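Local atomic coordinates of BB0689 (Borrelia burgdorferi, PDB entry 4D53), a protein that is of uncertain molecular function but belongs to the bacterial CAP superfamily and is carried as a lipoprotein on the outer surface of the spirochaete. Residues N52-T56 / H57-G61; R90-N93 / A94-S98; K14-Y17 / S18-E22. All coordinates share one frame; numbering follows the deposited sequence.

Contact 1. Residues N52-T56 / H57-G61; sequences NRTIT and HTLFG
The amide of Asn52 meets the rim of the Phe60 ring: OD1 of Asn52 lies 3.6 Å from CZ of Phe60, close to the ring plane, and the two planes stand 83° apart. The amide keeps its polar partner elsewhere, since ND2 of Asn52 bonds back to the carbonyl of Lys48. Leu59 fills the inside of the bend. Its CB rests 4.0 Å from CG2 of Thr56, its CD1 4.2 Å from CG2 of Thr54, and its CD2 4.1 Å from ND2 of Asn52, while its CG sits over the centre of the Phe60 ring. This is the loop that leaves helix 36-52 of the CAP fold through a Schellman motif at Arg53 and then doubles back. At the bend, OG1 of Thr56 accepts the backbone N of Thr58 at 3.2 Å, almost straight at 172°, which makes an ST turn. The hydroxyl can do this because OG1 is anti to the backbone N (chi1 174°) and so lies on the carbonyl side, facing the following residues. OG1 of Thr58 adds a weak bond to the same oxygen at 3.3 Å. ND1 of His57 is taken by Glu80 of strand 75-84, and O of Thr56 by the hydroxyl of Tyr45.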
ATOM      1  N   ASN A  52       0.170  -1.053  17.063  1.00 22.50           N
ATOM      2  CA  ASN A  52      -0.923  -1.775  17.681  1.00 22.19           C
ATOM      3  C   ASN A  52      -0.908  -3.292  17.475  1.00 24.67           C
ATOM      4  O   ASN A  52      -1.805  -4.004  17.937  1.00 28.05           O
ATOM      5  CB  ASN A  52      -2.202  -1.154  17.177  1.00 23.70           C
ATOM      6  CG  ASN A  52      -2.466   0.159  17.826  1.00 25.72           C
ATOM      7  OD1 ASN A  52      -2.970   0.229  18.948  1.00 25.40           O
ATOM      8  ND2 ASN A  52      -2.118   1.215  17.159  1.00 21.64           N
ATOM      9  N   ARG A  53       0.123  -3.804  16.842  1.00 23.08           N
ATOM     10  CA  ARG A  53       0.358  -5.256  16.717  1.00 26.16           C
ATOM     11  C   ARG A  53      -0.741  -5.935  15.958  1.00 26.67           C
ATOM     12  O   ARG A  53      -1.259  -6.945  16.406  1.00 24.44           O
ATOM     13  CB  ARG A  53       0.605  -5.948  18.100  1.00 30.00           C
ATOM     14  CG  ARG A  53       1.709  -5.229  18.900  1.00 40.07           C
ATOM     15  CD  ARG A  53       1.957  -6.029  20.179  1.00 49.97           C
ATOM     16  NE  ARG A  53       2.331  -5.192  21.314  1.00 57.49           N
ATOM     17  CZ  ARG A  53       2.306  -5.566  22.604  1.00 62.75           C
ATOM     18  NH1 ARG A  53       1.923  -6.798  22.986  1.00 55.57           N
ATOM     19  NH2 ARG A  53       2.679  -4.691  23.529  1.00 64.49           N
ATOM     20  N   THR A  54      -1.105  -5.419  14.772  1.00 23.24           N
ATOM     21  CA  THR A  54      -2.272  -5.961  14.044  1.00 20.40           C
ATOM     22  C   THR A  54      -2.063  -5.709  12.572  1.00 21.71           C
ATOM     23  O   THR A  54      -1.316  -4.810  12.184  1.00 20.64           O
ATOM     24  CB  THR A  54      -3.586  -5.252  14.487  1.00 22.54           C
ATOM     25  OG1 THR A  54      -4.775  -5.823  13.855  1.00 26.16           O
ATOM     26  CG2 THR A  54      -3.664  -3.776  14.172  1.00 23.27           C
ATOM     27  N   ILE A  55      -2.787  -6.478  11.765  1.00 19.89           N
ATOM     28  CA  ILE A  55      -2.990  -6.154  10.426  1.00 21.79           C
ATOM     29  C   ILE A  55      -4.527  -6.216  10.186  1.00 19.99           C
ATOM     30  O   ILE A  55      -5.192  -7.253  10.419  1.00 21.74           O
ATOM     31  CB  ILE A  55      -2.253  -7.177   9.510  1.00 23.75           C
ATOM     32  CG1 ILE A  55      -0.744  -7.140   9.698  1.00 23.75           C
ATOM     33  CG2 ILE A  55      -2.720  -6.960   8.108  1.00 24.46           C
ATOM     34  CD1 ILE A  55      -0.125  -5.828   9.226  1.00 23.99           C
ATOM     35  N   THR A  56      -5.069  -5.123   9.745  1.00 21.18           N
ATOM     36  CA  THR A  56      -6.533  -4.974   9.564  1.00 20.82           C
ATOM     37  C   THR A  56      -6.798  -3.785   8.698  1.00 21.29           C
ATOM     38  O   THR A  56      -5.996  -2.826   8.714  1.00 21.64           O
ATOM     39  CB  THR A  56      -7.300  -4.840  10.902  1.00 22.86           C
ATOM     40  OG1 THR A  56      -8.672  -4.559  10.593  1.00 21.83           O
ATOM     41  CG2 THR A  56      -6.739  -3.733  11.725  1.00 22.59           C
ATOM     42  N   HIS A  57      -7.905  -3.772   7.963  1.00 20.19           N
ATOM     43  CA  HIS A  57      -8.266  -2.608   7.116  1.00 20.22           C
ATOM     44  C   HIS A  57      -9.080  -1.573   7.895  1.00 23.34           C
ATOM     45  O   HIS A  57      -9.321  -0.496   7.382  1.00 22.09           O
ATOM     46  CB  HIS A  57      -9.083  -3.055   5.887  1.00 22.91           C
ATOM     47  CG  HIS A  57      -8.304  -3.903   4.937  1.00 24.72           C
ATOM     48  ND1 HIS A  57      -7.416  -3.365   4.027  1.00 23.34           N
ATOM     49  CD2 HIS A  57      -8.329  -5.241   4.703  1.00 26.16           C
ATOM     50  CE1 HIS A  57      -6.933  -4.340   3.267  1.00 27.38           C
ATOM     51  NE2 HIS A  57      -7.448  -5.485   3.671  1.00 26.29           N
ATOM     52  N   THR A  58      -9.513  -1.886   9.130  1.00 22.10           N
ATOM     53  CA  THR A  58     -10.505  -1.048   9.826  1.00 23.61           C
ATOM     54  C   THR A  58     -10.067  -0.611  11.214  1.00 27.61           C
ATOM     55  O   THR A  58     -10.841  -0.583  12.155  1.00 28.03           O
ATOM     56  CB  THR A  58     -11.849  -1.794   9.988  1.00 26.56           C
ATOM     57  OG1 THR A  58     -11.605  -3.022  10.689  1.00 27.41           O
ATOM     58  CG2 THR A  58     -12.403  -2.081   8.602  1.00 31.07           C
ATOM     59  N   LEU A  59      -8.804  -0.276  11.377  1.00 27.41           N
ATOM     60  CA  LEU A  59      -8.319   0.061  12.708  1.00 25.68           C
ATOM     61  C   LEU A  59      -8.952   1.341  13.269  1.00 26.89           C
ATOM     62  O   LEU A  59      -9.108   2.346  12.561  1.00 25.41           O
ATOM     63  CB  LEU A  59      -6.794   0.077  12.767  1.00 24.70           C
ATOM     64  CG  LEU A  59      -6.227   0.378  14.172  1.00 25.16           C
ATOM     65  CD1 LEU A  59      -6.507  -0.867  15.084  1.00 26.07           C
ATOM     66  CD2 LEU A  59      -4.735   0.559  14.089  1.00 28.13           C
ATOM     67  N   PHE A  60      -9.441   1.271  14.519  1.00 26.34           N
ATOM     68  CA  PHE A  60     -10.149   2.403  15.144  1.00 25.84           C
ATOM     69  C   PHE A  60     -11.344   2.924  14.436  1.00 30.19           C
ATOM     70  O   PHE A  60     -11.594   4.081  14.513  1.00 28.58           O
ATOM     71  CB  PHE A  60      -9.174   3.532  15.531  1.00 27.83           C
ATOM     72  CG  PHE A  60      -7.989   3.036  16.308  1.00 29.04           C
ATOM     73  CD1 PHE A  60      -8.157   2.004  17.259  1.00 31.65           C
ATOM     74  CD2 PHE A  60      -6.728   3.582  16.153  1.00 32.06           C
ATOM     75  CE1 PHE A  60      -7.107   1.512  17.962  1.00 30.85           C
ATOM     76  CE2 PHE A  60      -5.650   3.087  16.872  1.00 29.02           C
ATOM     77  CZ  PHE A  60      -5.838   2.054  17.779  1.00 31.67           C
ATOM     78  N   GLY A  61     -12.114   2.059  13.774  1.00 29.67           N
ATOM     79  CA  GLY A  61     -13.331   2.441  13.139  1.00 31.65           C
ATOM     80  C   GLY A  61     -13.162   3.266  11.860  1.00 33.34           C
ATOM     81  O   GLY A  61     -14.130   3.867  11.403  1.00 36.10           O
TER

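Contact 2. Residues R90-N93 / A94-S98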
ATOM      1  N   ARG A  90       9.177 -11.326  -2.364  1.00 17.87           N
ATOM      2  CA  ARG A  90       8.086 -12.306  -2.296  1.00 19.08           C
ATOM      3  C   ARG A  90       6.687 -11.731  -2.199  1.00 17.53           C
ATOM      4  O   ARG A  90       5.692 -12.455  -2.343  1.00 16.80           O
ATOM      5  CB  ARG A  90       8.286 -13.218  -1.073  1.00 20.57           C
ATOM      6  CG  ARG A  90       9.536 -14.136  -1.122  1.00 24.52           C
ATOM      7  CD  ARG A  90       9.745 -14.927  -2.409  1.00 30.71           C
ATOM      8  NE  ARG A  90      10.607 -16.102  -2.109  1.00 36.86           N
ATOM      9  CZ  ARG A  90      10.386 -17.398  -2.460  1.00 42.31           C
ATOM     10  NH1 ARG A  90       9.410 -17.749  -3.290  1.00 39.91           N
ATOM     11  NH2 ARG A  90      11.194 -18.380  -1.994  1.00 37.33           N
ATOM     12  N   VAL A  91       6.575 -10.451  -1.918  1.00 18.02           N
ATOM     13  CA  VAL A  91       5.296  -9.871  -1.574  1.00 16.07           C
ATOM     14  C   VAL A  91       4.310  -9.793  -2.754  1.00 16.14           C
ATOM     15  O   VAL A  91       3.078 -10.040  -2.585  1.00 16.24           O
ATOM     16  CB  VAL A  91       5.411  -8.573  -0.792  1.00 18.02           C
ATOM     17  CG1 VAL A  91       5.885  -7.390  -1.640  1.00 19.64           C
ATOM     18  CG2 VAL A  91       4.076  -8.221  -0.155  1.00 18.08           C
ATOM     19  N   VAL A  92       4.785  -9.517  -3.953  1.00 16.76           N
ATOM     20  CA  VAL A  92       3.873  -9.374  -5.082  1.00 16.15           C
ATOM     21  C   VAL A  92       3.236 -10.747  -5.348  1.00 16.52           C
ATOM     22  O   VAL A  92       2.048 -10.855  -5.511  1.00 16.29           O
ATOM     23  CB  VAL A  92       4.584  -8.819  -6.357  1.00 18.34           C
ATOM     24  CG1 VAL A  92       3.684  -8.955  -7.563  1.00 19.59           C
ATOM     25  CG2 VAL A  92       4.874  -7.369  -6.068  1.00 19.61           C
ATOM     26  N   ASN A  93       4.039 -11.787  -5.335  1.00 17.05           N
ATOM     27  CA  ASN A  93       3.472 -13.106  -5.520  1.00 19.12           C
ATOM     28  C   ASN A  93       2.561 -13.521  -4.398  1.00 16.92           C
ATOM     29  O   ASN A  93       1.527 -14.174  -4.670  1.00 15.77           O
ATOM     30  CB  ASN A  93       4.539 -14.158  -5.778  1.00 18.62           C
ATOM     31  CG  ASN A  93       5.074 -14.075  -7.214  1.00 24.36           C
ATOM     32  OD1 ASN A  93       4.377 -13.651  -8.115  1.00 28.69           O
ATOM     33  ND2 ASN A  93       6.274 -14.508  -7.415  1.00 22.29           N
ATOM     34  N   ALA A  94       2.879 -13.107  -3.158  1.00 16.99           N
ATOM     35  CA  ALA A  94       1.958 -13.413  -2.084  1.00 16.38           C
ATOM     36  C   ALA A  94       0.561 -12.724  -2.274  1.00 15.71           C
ATOM     37  O   ALA A  94      -0.547 -13.324  -2.025  1.00 17.81           O
ATOM     38  CB  ALA A  94       2.593 -13.019  -0.752  1.00 16.62           C
ATOM     39  N   TRP A  95       0.558 -11.477  -2.784  1.00 14.76           N
ATOM     40  CA  TRP A  95      -0.680 -10.830  -3.083  1.00 15.54           C
ATOM     41  C   TRP A  95      -1.403 -11.461  -4.329  1.00 15.65           C
ATOM     42  O   TRP A  95      -2.612 -11.608  -4.314  1.00 15.88           O
ATOM     43  CB  TRP A  95      -0.437  -9.283  -3.394  1.00 15.97           C
ATOM     44  CG  TRP A  95      -0.194  -8.480  -2.155  1.00 16.91           C
ATOM     45  CD1 TRP A  95      -0.818  -8.610  -0.979  1.00 17.12           C
ATOM     46  CD2 TRP A  95       0.641  -7.328  -2.038  1.00 17.47           C
ATOM     47  NE1 TRP A  95      -0.406  -7.627  -0.110  1.00 20.31           N
ATOM     48  CE2 TRP A  95       0.557  -6.888  -0.707  1.00 18.75           C
ATOM     49  CE3 TRP A  95       1.552  -6.713  -2.909  1.00 20.22           C
ATOM     50  CZ2 TRP A  95       1.200  -5.743  -0.261  1.00 18.85           C
ATOM     51  CZ3 TRP A  95       2.273  -5.614  -2.445  1.00 19.51           C
ATOM     52  CH2 TRP A  95       2.069  -5.134  -1.165  1.00 17.13           C
ATOM     53  N   LEU A  96      -0.647 -11.875  -5.335  1.00 18.36           N
ATOM     54  CA  LEU A  96      -1.259 -12.557  -6.472  1.00 19.14           C
ATOM     55  C   LEU A  96      -2.007 -13.856  -6.073  1.00 20.36           C
ATOM     56  O   LEU A  96      -3.005 -14.185  -6.705  1.00 18.98           O
ATOM     57  CB  LEU A  96      -0.282 -12.817  -7.603  1.00 18.65           C
ATOM     58  CG  LEU A  96       0.227 -11.609  -8.386  1.00 20.59           C
ATOM     59  CD1 LEU A  96       1.343 -12.071  -9.292  1.00 23.64           C
ATOM     60  CD2 LEU A  96      -0.883 -10.959  -9.169  1.00 24.93           C
ATOM     61  N   ASN A  97      -1.554 -14.535  -5.021  1.00 17.08           N
ATOM     62  CA  ASN A  97      -2.171 -15.771  -4.526  1.00 18.99           C
ATOM     63  C   ASN A  97      -3.478 -15.542  -3.767  1.00 19.66           C
ATOM     64  O   ASN A  97      -4.149 -16.507  -3.436  1.00 19.18           O
ATOM     65  CB  ASN A  97      -1.061 -16.524  -3.714  1.00 19.79           C
ATOM     66  CG  ASN A  97      -1.534 -17.815  -3.046  1.00 22.08           C
ATOM     67  OD1 ASN A  97      -2.079 -18.711  -3.712  1.00 21.67           O
ATOM     68  ND2 ASN A  97      -1.395 -17.869  -1.663  1.00 19.68           N
ATOM     69  N   SER A  98      -3.822 -14.274  -3.487  1.00 16.26           N
ATOM     70  CA  SER A  98      -5.078 -13.922  -2.828  1.00 18.62           C
ATOM     71  C   SER A  98      -5.985 -13.316  -3.859  1.00 20.05           C
ATOM     72  O   SER A  98      -5.666 -12.230  -4.394  1.00 20.37           O
ATOM     73  CB  SER A  98      -4.824 -12.913  -1.695  1.00 18.65           C
ATOM     74  OG  SER A  98      -6.056 -12.561  -1.100  1.00 21.83           O
TER
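Four consecutive i to i+4 backbone bonds carry 90-93 into 94-98, from Ala94 N to Arg90 O (3.0 Å), Trp95 N to Val91 O (2.9 Å), Leu96 N to Val92 O and Asn97 N to Asn93 O. The last is the most bent, 141° at the hydrogen; Ser98 then takes the N-cap position of helix 99-105. On the buried side, Val91 and Trp95 lie side by side and point the same way. CG2 of Val91 makes a CH-pi contact with the six-membered ring of Trp95, 3.6 Å from its centroid and only 6° off the normal. That methyl is anti to the backbone N, which leans it along the helix toward the indole of the next turn. Beyond the two segments, the indole NE1 bonds to O of Leu82, and His101 meets the ring edge-to-face. Elsewhere the touch is slighter: CD1 of Leu96 lies 3.6 Å from OD1 of the exposed Asn93 and 4.3 Å from CG1 of the buried Val92. With its one N-H paired to strand 75-84 and a methyl over one face, the buried indole has its polar need met and its rotation probably fixed.

Contact 3. Residues K14-Y17 / S18-E22; sequences KILY and SEIAE
Of the two flat groups, the Glu19 carboxylate touches Leu16 loosely, its OE1 4.5 Å from CD1 of Leu16, while the Tyr17 phenol finds its partners outside the two segments. With CG beside the backbone N (chi1 -75°), the Tyr17 ring leans back along the helix, and its hydroxyl bonds to OE2 of Glu39 and N of Gly115. Helix 10-26 is thereby tied to helix 36-52 and to strand 112-119 in the alpha-beta-alpha sandwich of the CAP fold. Regular i to i+4 bonds join the two segments, among them Glu19 N to Ile15 O at 2.9 Å and Ile20 N to Leu16 O at 3.0 Å, both with N-H...O angles of 164°. Between the apolar side chains, the CD1 methyl of Ile20 slants across Leu16, 3.9 Å from its CG and 4.0 Å from its CD1. Leu16 has CG anti to the backbone N (chi1 180°), which swings its branches forward to meet that methyl. The same leucine reaches Phe127 and Val129 of strand 125-134, so Leu16 packs the helix onto the sheet. CG1 of Ile20 also lies against the backbone, 3.4 Å from O of Leu16. The carbonyl O of Tyr17 accepts N of Ala21, one turn on, at 2.8 Å and has CB of Ala21 3.3 Å away.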
ATOM      1  N   LYS A  14      10.827   1.872  -3.964  1.00 23.08           N
ATOM      2  CA  LYS A  14      11.149   2.062  -5.414  1.00 25.17           C
ATOM      3  C   LYS A  14      11.163   0.725  -6.175  1.00 22.17           C
ATOM      4  O   LYS A  14      10.617   0.627  -7.303  1.00 22.92           O
ATOM      5  CB  LYS A  14      12.513   2.816  -5.473  1.00 27.28           C
ATOM      6  CG  LYS A  14      13.221   3.074  -6.787  1.00 47.55           C
ATOM      7  CD  LYS A  14      14.478   3.968  -6.450  1.00 51.97           C
ATOM      8  CE  LYS A  14      14.763   5.027  -7.518  1.00 67.17           C
ATOM      9  NZ  LYS A  14      14.862   4.411  -8.882  1.00 69.08           N
ATOM     10  N   ILE A  15      11.701  -0.315  -5.557  1.00 20.05           N
ATOM     11  CA  ILE A  15      11.701  -1.654  -6.129  1.00 21.70           C
ATOM     12  C   ILE A  15      10.263  -2.142  -6.289  1.00 21.54           C
ATOM     13  O   ILE A  15       9.866  -2.703  -7.349  1.00 21.20           O
ATOM     14  CB  ILE A  15      12.635  -2.574  -5.352  1.00 22.69           C
ATOM     15  CG1 ILE A  15      14.103  -2.196  -5.587  1.00 26.09           C
ATOM     16  CG2 ILE A  15      12.449  -4.086  -5.656  1.00 23.32           C
ATOM     17  CD1 ILE A  15      14.993  -2.766  -4.491  1.00 30.55           C
ATOM     18  N   LEU A  16       9.492  -2.032  -5.218  1.00 19.20           N
ATOM     19  CA  LEU A  16       8.125  -2.547  -5.258  1.00 19.51           C
ATOM     20  C   LEU A  16       7.272  -1.836  -6.318  1.00 20.18           C
ATOM     21  O   LEU A  16       6.552  -2.484  -7.045  1.00 18.71           O
ATOM     22  CB  LEU A  16       7.451  -2.394  -3.922  1.00 19.67           C
ATOM     23  CG  LEU A  16       5.998  -2.902  -3.836  1.00 21.45           C
ATOM     24  CD1 LEU A  16       5.965  -4.383  -4.245  1.00 20.66           C
ATOM     25  CD2 LEU A  16       5.471  -2.759  -2.398  1.00 21.87           C
ATOM     26  N   TYR A  17       7.327  -0.504  -6.381  1.00 19.09           N
ATOM     27  CA  TYR A  17       6.597   0.249  -7.398  1.00 20.39           C
ATOM     28  C   TYR A  17       6.961  -0.228  -8.799  1.00 20.96           C
ATOM     29  O   TYR A  17       6.090  -0.440  -9.700  1.00 19.66           O
ATOM     30  CB  TYR A  17       6.903   1.777  -7.235  1.00 22.53           C
ATOM     31  CG  TYR A  17       6.265   2.545  -6.099  1.00 21.09           C
ATOM     32  CD1 TYR A  17       4.948   2.341  -5.693  1.00 20.20           C
ATOM     33  CD2 TYR A  17       7.006   3.502  -5.395  1.00 21.95           C
ATOM     34  CE1 TYR A  17       4.373   3.098  -4.720  1.00 21.50           C
ATOM     35  CE2 TYR A  17       6.452   4.254  -4.422  1.00 19.27           C
ATOM     36  CZ  TYR A  17       5.155   4.062  -4.056  1.00 21.20           C
ATOM     37  OH  TYR A  17       4.622   4.852  -3.074  1.00 21.78           O
ATOM     38  N   SER A  18       8.230  -0.409  -9.003  1.00 21.70           N
ATOM     39  CA  SER A  18       8.753  -0.915 -10.298  1.00 26.59           C
ATOM     40  C   SER A  18       8.275  -2.316 -10.697  1.00 22.75           C
ATOM     41  O   SER A  18       7.859  -2.549 -11.842  1.00 22.78           O
ATOM     42  CB  SER A  18      10.291  -0.841 -10.251  1.00 30.43           C
ATOM     43  OG  SER A  18      10.769  -1.301 -11.491  1.00 37.03           O
ATOM     44  N   GLU A  19       8.241  -3.229  -9.723  1.00 20.84           N
ATOM     45  CA  GLU A  19       7.651  -4.549  -9.903  1.00 21.39           C
ATOM     46  C   GLU A  19       6.172  -4.504 -10.215  1.00 20.54           C
ATOM     47  O   GLU A  19       5.727  -5.166 -11.188  1.00 21.63           O
ATOM     48  CB  GLU A  19       7.911  -5.407  -8.659  1.00 22.75           C
ATOM     49  CG  GLU A  19       7.704  -6.837  -9.021  1.00 23.88           C
ATOM     50  CD  GLU A  19       8.011  -7.820  -7.858  1.00 29.20           C
ATOM     51  OE1 GLU A  19       8.136  -7.411  -6.684  1.00 26.61           O
ATOM     52  OE2 GLU A  19       8.170  -8.989  -8.177  1.00 27.54           O
ATOM     53  N   ILE A  20       5.394  -3.684  -9.505  1.00 17.88           N
ATOM     54  CA  ILE A  20       3.984  -3.594  -9.776  1.00 21.02           C
ATOM     55  C   ILE A  20       3.802  -2.978 -11.194  1.00 22.03           C
ATOM     56  O   ILE A  20       2.901  -3.404 -11.961  1.00 19.44           O
ATOM     57  CB  ILE A  20       3.280  -2.817  -8.659  1.00 22.56           C
ATOM     58  CG1 ILE A  20       3.328  -3.628  -7.368  1.00 20.35           C
ATOM     59  CG2 ILE A  20       1.855  -2.361  -9.055  1.00 22.58           C
ATOM     60  CD1 ILE A  20       2.840  -2.831  -6.171  1.00 21.48           C
ATOM     61  N   ALA A  21       4.563  -1.938 -11.477  1.00 20.45           N
ATOM     62  CA  ALA A  21       4.479  -1.288 -12.811  1.00 24.39           C
ATOM     63  C   ALA A  21       4.748  -2.265 -13.944  1.00 22.22           C
ATOM     64  O   ALA A  21       4.002  -2.237 -14.956  1.00 23.73           O
ATOM     65  CB  ALA A  21       5.424  -0.071 -12.947  1.00 24.99           C
ATOM     66  N   GLU A  22       5.729  -3.113 -13.775  1.00 22.79           N
ATOM     67  CA  GLU A  22       6.063  -4.114 -14.814  1.00 26.92           C
ATOM     68  C   GLU A  22       4.983  -5.167 -14.998  1.00 25.28           C
ATOM     69  O   GLU A  22       4.634  -5.537 -16.124  1.00 24.89           O
ATOM     70  CB  GLU A  22       7.421  -4.752 -14.539  1.00 32.00           C
ATOM     71  CG  GLU A  22       8.031  -5.318 -15.802  1.00 48.86           C
ATOM     72  CD  GLU A  22       8.193  -4.263 -16.910  1.00 48.93           C
ATOM     73  OE1 GLU A  22       9.208  -3.556 -16.897  1.00 59.71           O
ATOM     74  OE2 GLU A  22       7.307  -4.133 -17.781  1.00 62.37           O
TER

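How the contacts relate
Contacts 2 and 3 meet directly: CG2 of Val92 lies 3.7 Å from CD1 of Leu16 and 3.3 Å from OE1 of Glu19. Both are partly buried helix turns, and Leu16, Val91 and Trp95 all reach strand 125-134 on one side of the sheet. Contact 1 is a surface loop; its centre is about 26 Å from that of contact 3, on the opposite side of the chain's centre. The chemistry follows: the helical contacts combine regular backbone bonds with apolar packing, whereas contact 1 has a threonine hydroxyl accepting a backbone N-H at the bend, beside a small Leu59 cluster. Strand 75-84 is shared, receiving His57 and Ile55 from contact 1 and Val91 and Trp95 from contact 2.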